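Side-chain contacts in methyl-coenzyme M reductase subunit beta (Methanosarcina barkeri, PDB 1E6Y), which forms part of methyl-coenzyme M reductase, the nickel F430 enzyme that releases methane from methyl-coenzyme M with coenzyme B as reductant in the last step of methanogenesis: residues Ser22-Pro25 with Thr26-Ala29; Tyr214-Ser217 with Gly218-Glu221; Met228-Arg231 with His232-Gly236. All coordinates share one frame; numbering follows the deposited sequence.

How the contacts relate
The three contacts touch one another, their centres 11 to 12 Å apart. Contact 1 is a turn ahead of helix 29-40 and is partly buried; contact 2 is buried at the C-terminal end of helix 204-221; contact 3, in the first turns of helix 228-241, is mostly buried but keeps partly exposed charged residues. Contacts 2 and 3 join consecutive helices through the probable hydrogen bond Q216-Q233 and the F220 ring on L234, while contact 1 is tied to contact 3 by the salt bridge R27-E230. A shared carbonyl and capping amide hold the turn; contact 2 uses an amide and ring edge, contact 3 leucines against charged chains. All three reach the second copy of the subunit.

Contact 1: residues Ser22-Pro25 with Thr26-Ala29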
# COMPACT_ATOMS: atom_id res chain seq x y z
N SER E 22 37.60 -12.48 4.01
CA SER E 22 37.68 -12.60 2.56
C SER E 22 36.39 -13.17 1.98
O SER E 22 36.19 -13.18 0.77
CB SER E 22 38.86 -13.48 2.16
OG SER E 22 38.60 -14.84 2.46
N LEU E 23 35.53 -13.69 2.87
CA LEU E 23 34.25 -14.26 2.48
C LEU E 23 33.12 -13.23 2.49
O LEU E 23 31.99 -13.53 2.10
CB LEU E 23 33.89 -15.42 3.42
CG LEU E 23 34.87 -16.59 3.47
CD1 LEU E 23 34.40 -17.62 4.49
CD2 LEU E 23 35.00 -17.22 2.08
N ALA E 24 33.41 -12.02 2.96
CA ALA E 24 32.42 -10.94 3.00
C ALA E 24 31.93 -10.62 1.60
O ALA E 24 32.73 -10.52 0.66
CB ALA E 24 33.02 -9.70 3.64
N PRO E 25 30.61 -10.46 1.43
CA PRO E 25 30.04 -9.99 0.16
C PRO E 25 30.72 -8.72 -0.37
O PRO E 25 30.89 -8.55 -1.57
CB PRO E 25 28.57 -9.75 0.50
CG PRO E 25 28.29 -10.76 1.57
CD PRO E 25 29.55 -10.77 2.41
N THR E 26 31.21 -7.91 0.56
CA THR E 26 31.84 -6.64 0.24
C THR E 26 33.31 -6.78 -0.21
O THR E 26 33.91 -5.81 -0.67
CB THR E 26 31.79 -5.69 1.46
OG1 THR E 26 32.21 -6.39 2.63
CG2 THR E 26 30.36 -5.17 1.66
N ARG E 27 33.86 -7.98 -0.08
CA ARG E 27 35.25 -8.23 -0.46
C ARG E 27 35.40 -9.38 -1.44
O ARG E 27 36.39 -9.43 -2.20
CB ARG E 27 36.11 -8.57 0.78
CG ARG E 27 36.18 -7.43 1.77
CD ARG E 27 37.16 -7.69 2.93
NE ARG E 27 36.91 -6.69 3.96
CZ ARG E 27 36.06 -6.90 4.99
NH1 ARG E 27 35.85 -5.92 5.85
NH2 ARG E 27 35.48 -8.09 5.06
N ASN E 28 34.50 -10.35 -1.38
CA ASN E 28 34.66 -11.59 -2.14
C ASN E 28 34.22 -11.44 -3.59
O ASN E 28 33.04 -11.20 -3.88
CB ASN E 28 33.88 -12.73 -1.48
CG ASN E 28 34.25 -14.09 -2.04
OD1 ASN E 28 33.68 -14.54 -3.04
ND2 ASN E 28 35.21 -14.75 -1.41
N ALA E 29 35.16 -11.64 -4.51
CA ALA E 29 34.90 -11.48 -5.94
C ALA E 29 33.88 -12.48 -6.48
O ALA E 29 33.04 -12.13 -7.30
CB ALA E 29 36.21 -11.59 -6.72
O HOH W 1 38.15 -12.13 -0.87
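The carbonyl oxygen of A24 is gripped by two backbone N-H groups. N28 N lies 2.7 Å from A24 O and meets it almost head-on, at a C=O...N angle of 179°, whereas R27 N, 2.9 Å from A24 O, comes from above the carbonyl plane. R27 N closes a turn over P25 and T26; N28 N a wider one including R27. A second carbonyl is held by a side chain: N28 ND2 donates to S22 O over 2.9 Å, nearly straight at 164°, and the oxygen lies in the plane of the amide. With CG of N28 anti to its own nitrogen (chi1 -168°), the amide reaches back to S22, and N28 CB rests 3.3 Å from both S22 O and A24 O. A water also donates to S22 O. The other end of the amide, OD1, accepts from I31 N, so N28 is the N-cap of helix 29-40. The extended R27 chain brings NH2 to 3.3 Å from A24 CB; this nitrogen bonds M21 O and makes a salt bridge with E230, while NH1 donates to V91 O of the second subunit. The N28 amide thus ties the 3-10 segment to the helix start through both donor and acceptor.

Contact 2: residues Tyr214-Ser217 with Gly218-Glu221; sequences YEQS and GIFE
CG of Q216 and CG1 of I219 both lie anti to the carbonyl carbon, beside the backbone nitrogen (chi1 -67° and -57°), and the bend at chi2 of -50° turns the Q216 amide forward, toward I219. The two side chains therefore lie side by side and point the same way, Q216 OE1 being 3.7 Å from I219 CG1. That methylene also packs closely on the backbone of the turn before it, with I219 CG1 3.2 Å from E215 O. F220, one turn on from Q216, turns a ring edge to the Q216 carbonyl: CD1 of F220 comes within 3.0 Å of Q216 O, near the ring plane. The same oxygen accepts the N-H of F220 (Q216 O to F220 N 2.9 Å), so it carries a hydrogen bond and a ring edge together. Beneath these side chains the backbone keeps the regular i to i+4 bonds of an alpha-helix: G218 N, I219 N and E221 N donate to Y214 O, E215 O and S217 O. S217 OG turns back to I213 O, one turn earlier. The buried polar ends are met from outside: E215 forms a salt bridge with R189, Q216 OE1 probably accepts from Q233 NE2, Q216 NE2 donates to R383 O, and the E221 carboxylate accepts from A121 N and D122 N of the second subunit. Helix 204-221 packs against two others: Y214 and S217 lie on helix 29-40, and Q216, I219 and F220 on helix 228-241.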
# COMPACT_ATOMS: atom_id res chain seq x y z
N TYR E 214 23.20 -15.28 -0.57
CA TYR E 214 22.17 -14.27 -0.80
C TYR E 214 21.74 -13.61 0.51
O TYR E 214 21.66 -12.39 0.60
CB TYR E 214 20.95 -14.89 -1.49
CG TYR E 214 21.14 -15.20 -2.96
CD1 TYR E 214 20.61 -16.36 -3.52
CD2 TYR E 214 21.78 -14.29 -3.82
CE1 TYR E 214 20.68 -16.61 -4.88
CE2 TYR E 214 21.86 -14.53 -5.19
CZ TYR E 214 21.31 -15.69 -5.71
OH TYR E 214 21.37 -15.94 -7.06
N GLU E 215 21.47 -14.43 1.52
CA GLU E 215 21.00 -13.95 2.81
C GLU E 215 22.01 -13.03 3.48
O GLU E 215 21.66 -11.93 3.92
CB GLU E 215 20.68 -15.12 3.74
CG GLU E 215 19.30 -15.72 3.53
CD GLU E 215 18.18 -14.78 3.96
OE1 GLU E 215 17.74 -13.95 3.14
OE2 GLU E 215 17.75 -14.87 5.13
N GLN E 216 23.27 -13.45 3.53
CA GLN E 216 24.30 -12.64 4.16
C GLN E 216 24.66 -11.40 3.35
O GLN E 216 24.98 -10.36 3.92
CB GLN E 216 25.56 -13.48 4.43
CG GLN E 216 25.36 -14.56 5.50
CD GLN E 216 24.73 -14.04 6.78
OE1 GLN E 216 24.95 -12.89 7.18
NE2 GLN E 216 23.94 -14.88 7.44
N SER E 217 24.53 -11.48 2.03
CA SER E 217 24.64 -10.30 1.18
C SER E 217 23.53 -9.30 1.53
O SER E 217 23.77 -8.09 1.58
CB SER E 217 24.56 -10.67 -0.30
OG SER E 217 25.71 -11.41 -0.69
N GLY E 218 22.36 -9.83 1.85
CA GLY E 218 21.27 -9.01 2.34
C GLY E 218 21.56 -8.40 3.70
O GLY E 218 21.43 -7.18 3.86
N ILE E 219 22.00 -9.21 4.66
CA ILE E 219 22.35 -8.72 5.99
C ILE E 219 23.41 -7.62 5.91
O ILE E 219 23.30 -6.60 6.58
CB ILE E 219 22.87 -9.86 6.91
CG1 ILE E 219 21.81 -10.97 7.01
CG2 ILE E 219 23.20 -9.32 8.29
CD1 ILE E 219 20.46 -10.51 7.55
N PHE E 220 24.37 -7.78 5.00
CA PHE E 220 25.39 -6.77 4.79
C PHE E 220 24.80 -5.48 4.23
O PHE E 220 25.13 -4.38 4.69
CB PHE E 220 26.49 -7.29 3.86
CG PHE E 220 27.61 -7.99 4.58
CD1 PHE E 220 27.41 -9.20 5.21
CD2 PHE E 220 28.88 -7.41 4.63
CE1 PHE E 220 28.44 -9.84 5.90
CE2 PHE E 220 29.92 -8.03 5.32
CZ PHE E 220 29.70 -9.25 5.95
N GLU E 221 23.88 -5.60 3.28
CA GLU E 221 23.25 -4.42 2.69
C GLU E 221 22.27 -3.76 3.67
O GLU E 221 22.02 -2.55 3.59
CB GLU E 221 22.53 -4.78 1.39
CG GLU E 221 22.22 -3.55 0.53
CD GLU E 221 21.65 -3.89 -0.84
OE1 GLU E 221 21.36 -5.07 -1.12
OE2 GLU E 221 21.50 -2.95 -1.65

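Contact 3: residues Met228-Arg231 with His232-Gly236; sequences MFER and HQLLG
R231 runs out over L235, its neighbour one turn on. Its CB merely adjoins the next peptide, so the contacts begin at CG, which lies anti to the R231 nitrogen (chi1 173°) and comes 3.9 Å from L235 CD1. The chain stays extended as far as NE, which lies at the same 3.9 Å from that methyl, and CZ of R231 approaches L235 CD1 most closely, at 3.7 Å. The methyl is centred over one face of the guanidinium, and the two side chains cross obliquely. At the tip, NE forms a salt bridge with D2 and NH1 another with D295, so the cation is held by acids while a leucine packs on its face. E230 and L234 make the companion pair, lying side by side and pointing the same way, with E230 CG 3.6 Å from L234 CD1. These are i to i+4 pairs on the first turns of helix 228-241, and the backbone carries the matching ladder: L234 N and L235 N donate to E230 O and R231 O, and Q233 N to F229 O, while the bond from H232 N to M228 O is weak. On another side of the helix, H232 ND1 donates to Q233 OE1 over 2.9 Å, the oxygen lying in the imidazole plane. NE2 of H232 bonds the hydroxyl of Y346; both ring nitrogens are engaged, which should restrict rotation of the ring. Q233 CG rests 3.3 Å from F229 O, and its NE2 reaches R383 O. Nearby, M228 and F229 pack against the gamma subunit, with Q245 and P246 of that chain as partners.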
# COMPACT_ATOMS: atom_id res chain seq x y z
N MET E 228 31.59 -5.14 15.10
CA MET E 228 31.72 -6.48 15.65
C MET E 228 30.76 -7.47 14.98
O MET E 228 31.01 -8.68 14.97
CB MET E 228 31.47 -6.47 17.16
CG MET E 228 30.00 -6.33 17.56
SD MET E 228 29.74 -6.29 19.34
CE MET E 228 30.06 -4.55 19.66
N PHE E 229 29.70 -6.95 14.37
CA PHE E 229 28.69 -7.79 13.75
C PHE E 229 29.15 -8.37 12.42
O PHE E 229 28.59 -9.35 11.94
CB PHE E 229 27.39 -7.02 13.58
CG PHE E 229 26.73 -6.66 14.89
CD1 PHE E 229 26.98 -5.43 15.49
CD2 PHE E 229 25.96 -7.59 15.57
CE1 PHE E 229 26.47 -5.13 16.75
CE2 PHE E 229 25.44 -7.31 16.84
CZ PHE E 229 25.70 -6.07 17.43
N GLU E 230 30.23 -7.82 11.86
CA GLU E 230 30.80 -8.41 10.65
C GLU E 230 31.41 -9.78 10.93
O GLU E 230 31.07 -10.75 10.25
CB GLU E 230 31.84 -7.50 10.00
CG GLU E 230 32.41 -8.12 8.72
CD GLU E 230 33.27 -7.19 7.89
OE1 GLU E 230 34.06 -6.41 8.47
OE2 GLU E 230 33.21 -7.29 6.65
N ARG E 231 32.29 -9.87 11.93
CA ARG E 231 32.82 -11.18 12.32
C ARG E 231 31.68 -12.14 12.64
O ARG E 231 31.66 -13.29 12.23
CB ARG E 231 33.75 -11.04 13.53
CG ARG E 231 34.22 -12.38 14.11
CD ARG E 231 35.07 -12.19 15.38
NE ARG E 231 35.65 -13.51 15.71
CZ ARG E 231 35.30 -14.30 16.71
NH1 ARG E 231 35.91 -15.48 16.83
NH2 ARG E 231 34.37 -13.96 17.61
N HIS E 232 30.69 -11.63 13.37
CA HIS E 232 29.52 -12.43 13.77
C HIS E 232 28.82 -13.09 12.58
O HIS E 232 28.59 -14.31 12.59
CB HIS E 232 28.53 -11.54 14.53
CG HIS E 232 27.43 -12.31 15.19
ND1 HIS E 232 26.22 -12.56 14.56
CD2 HIS E 232 27.33 -12.86 16.42
CE1 HIS E 232 25.44 -13.23 15.39
NE2 HIS E 232 26.08 -13.42 16.52
N GLN E 233 28.53 -12.31 11.55
CA GLN E 233 27.81 -12.83 10.39
C GLN E 233 28.69 -13.72 9.50
O GLN E 233 28.22 -14.71 8.95
CB GLN E 233 27.22 -11.68 9.57
CG GLN E 233 26.14 -10.89 10.30
CD GLN E 233 25.06 -11.79 10.88
OE1 GLN E 233 24.93 -11.92 12.09
NE2 GLN E 233 24.29 -12.43 10.00
N LEU E 234 29.97 -13.39 9.42
CA LEU E 234 30.90 -14.12 8.57
C LEU E 234 31.28 -15.49 9.13
O LEU E 234 31.52 -16.42 8.37
CB LEU E 234 32.15 -13.29 8.30
CG LEU E 234 31.93 -12.08 7.39
CD1 LEU E 234 33.23 -11.33 7.19
CD2 LEU E 234 31.36 -12.53 6.06
N LEU E 235 31.29 -15.62 10.45
CA LEU E 235 31.42 -16.93 11.08
C LEU E 235 30.21 -17.80 10.74
O LEU E 235 30.35 -18.98 10.40
CB LEU E 235 31.55 -16.79 12.60
CG LEU E 235 32.92 -16.34 13.11
CD1 LEU E 235 32.82 -15.98 14.58
CD2 LEU E 235 33.96 -17.44 12.90
N GLY E 236 29.02 -17.19 10.74
CA GLY E 236 27.82 -17.89 10.31
C GLY E 236 27.88 -18.32 8.85
O GLY E 236 27.64 -19.48 8.53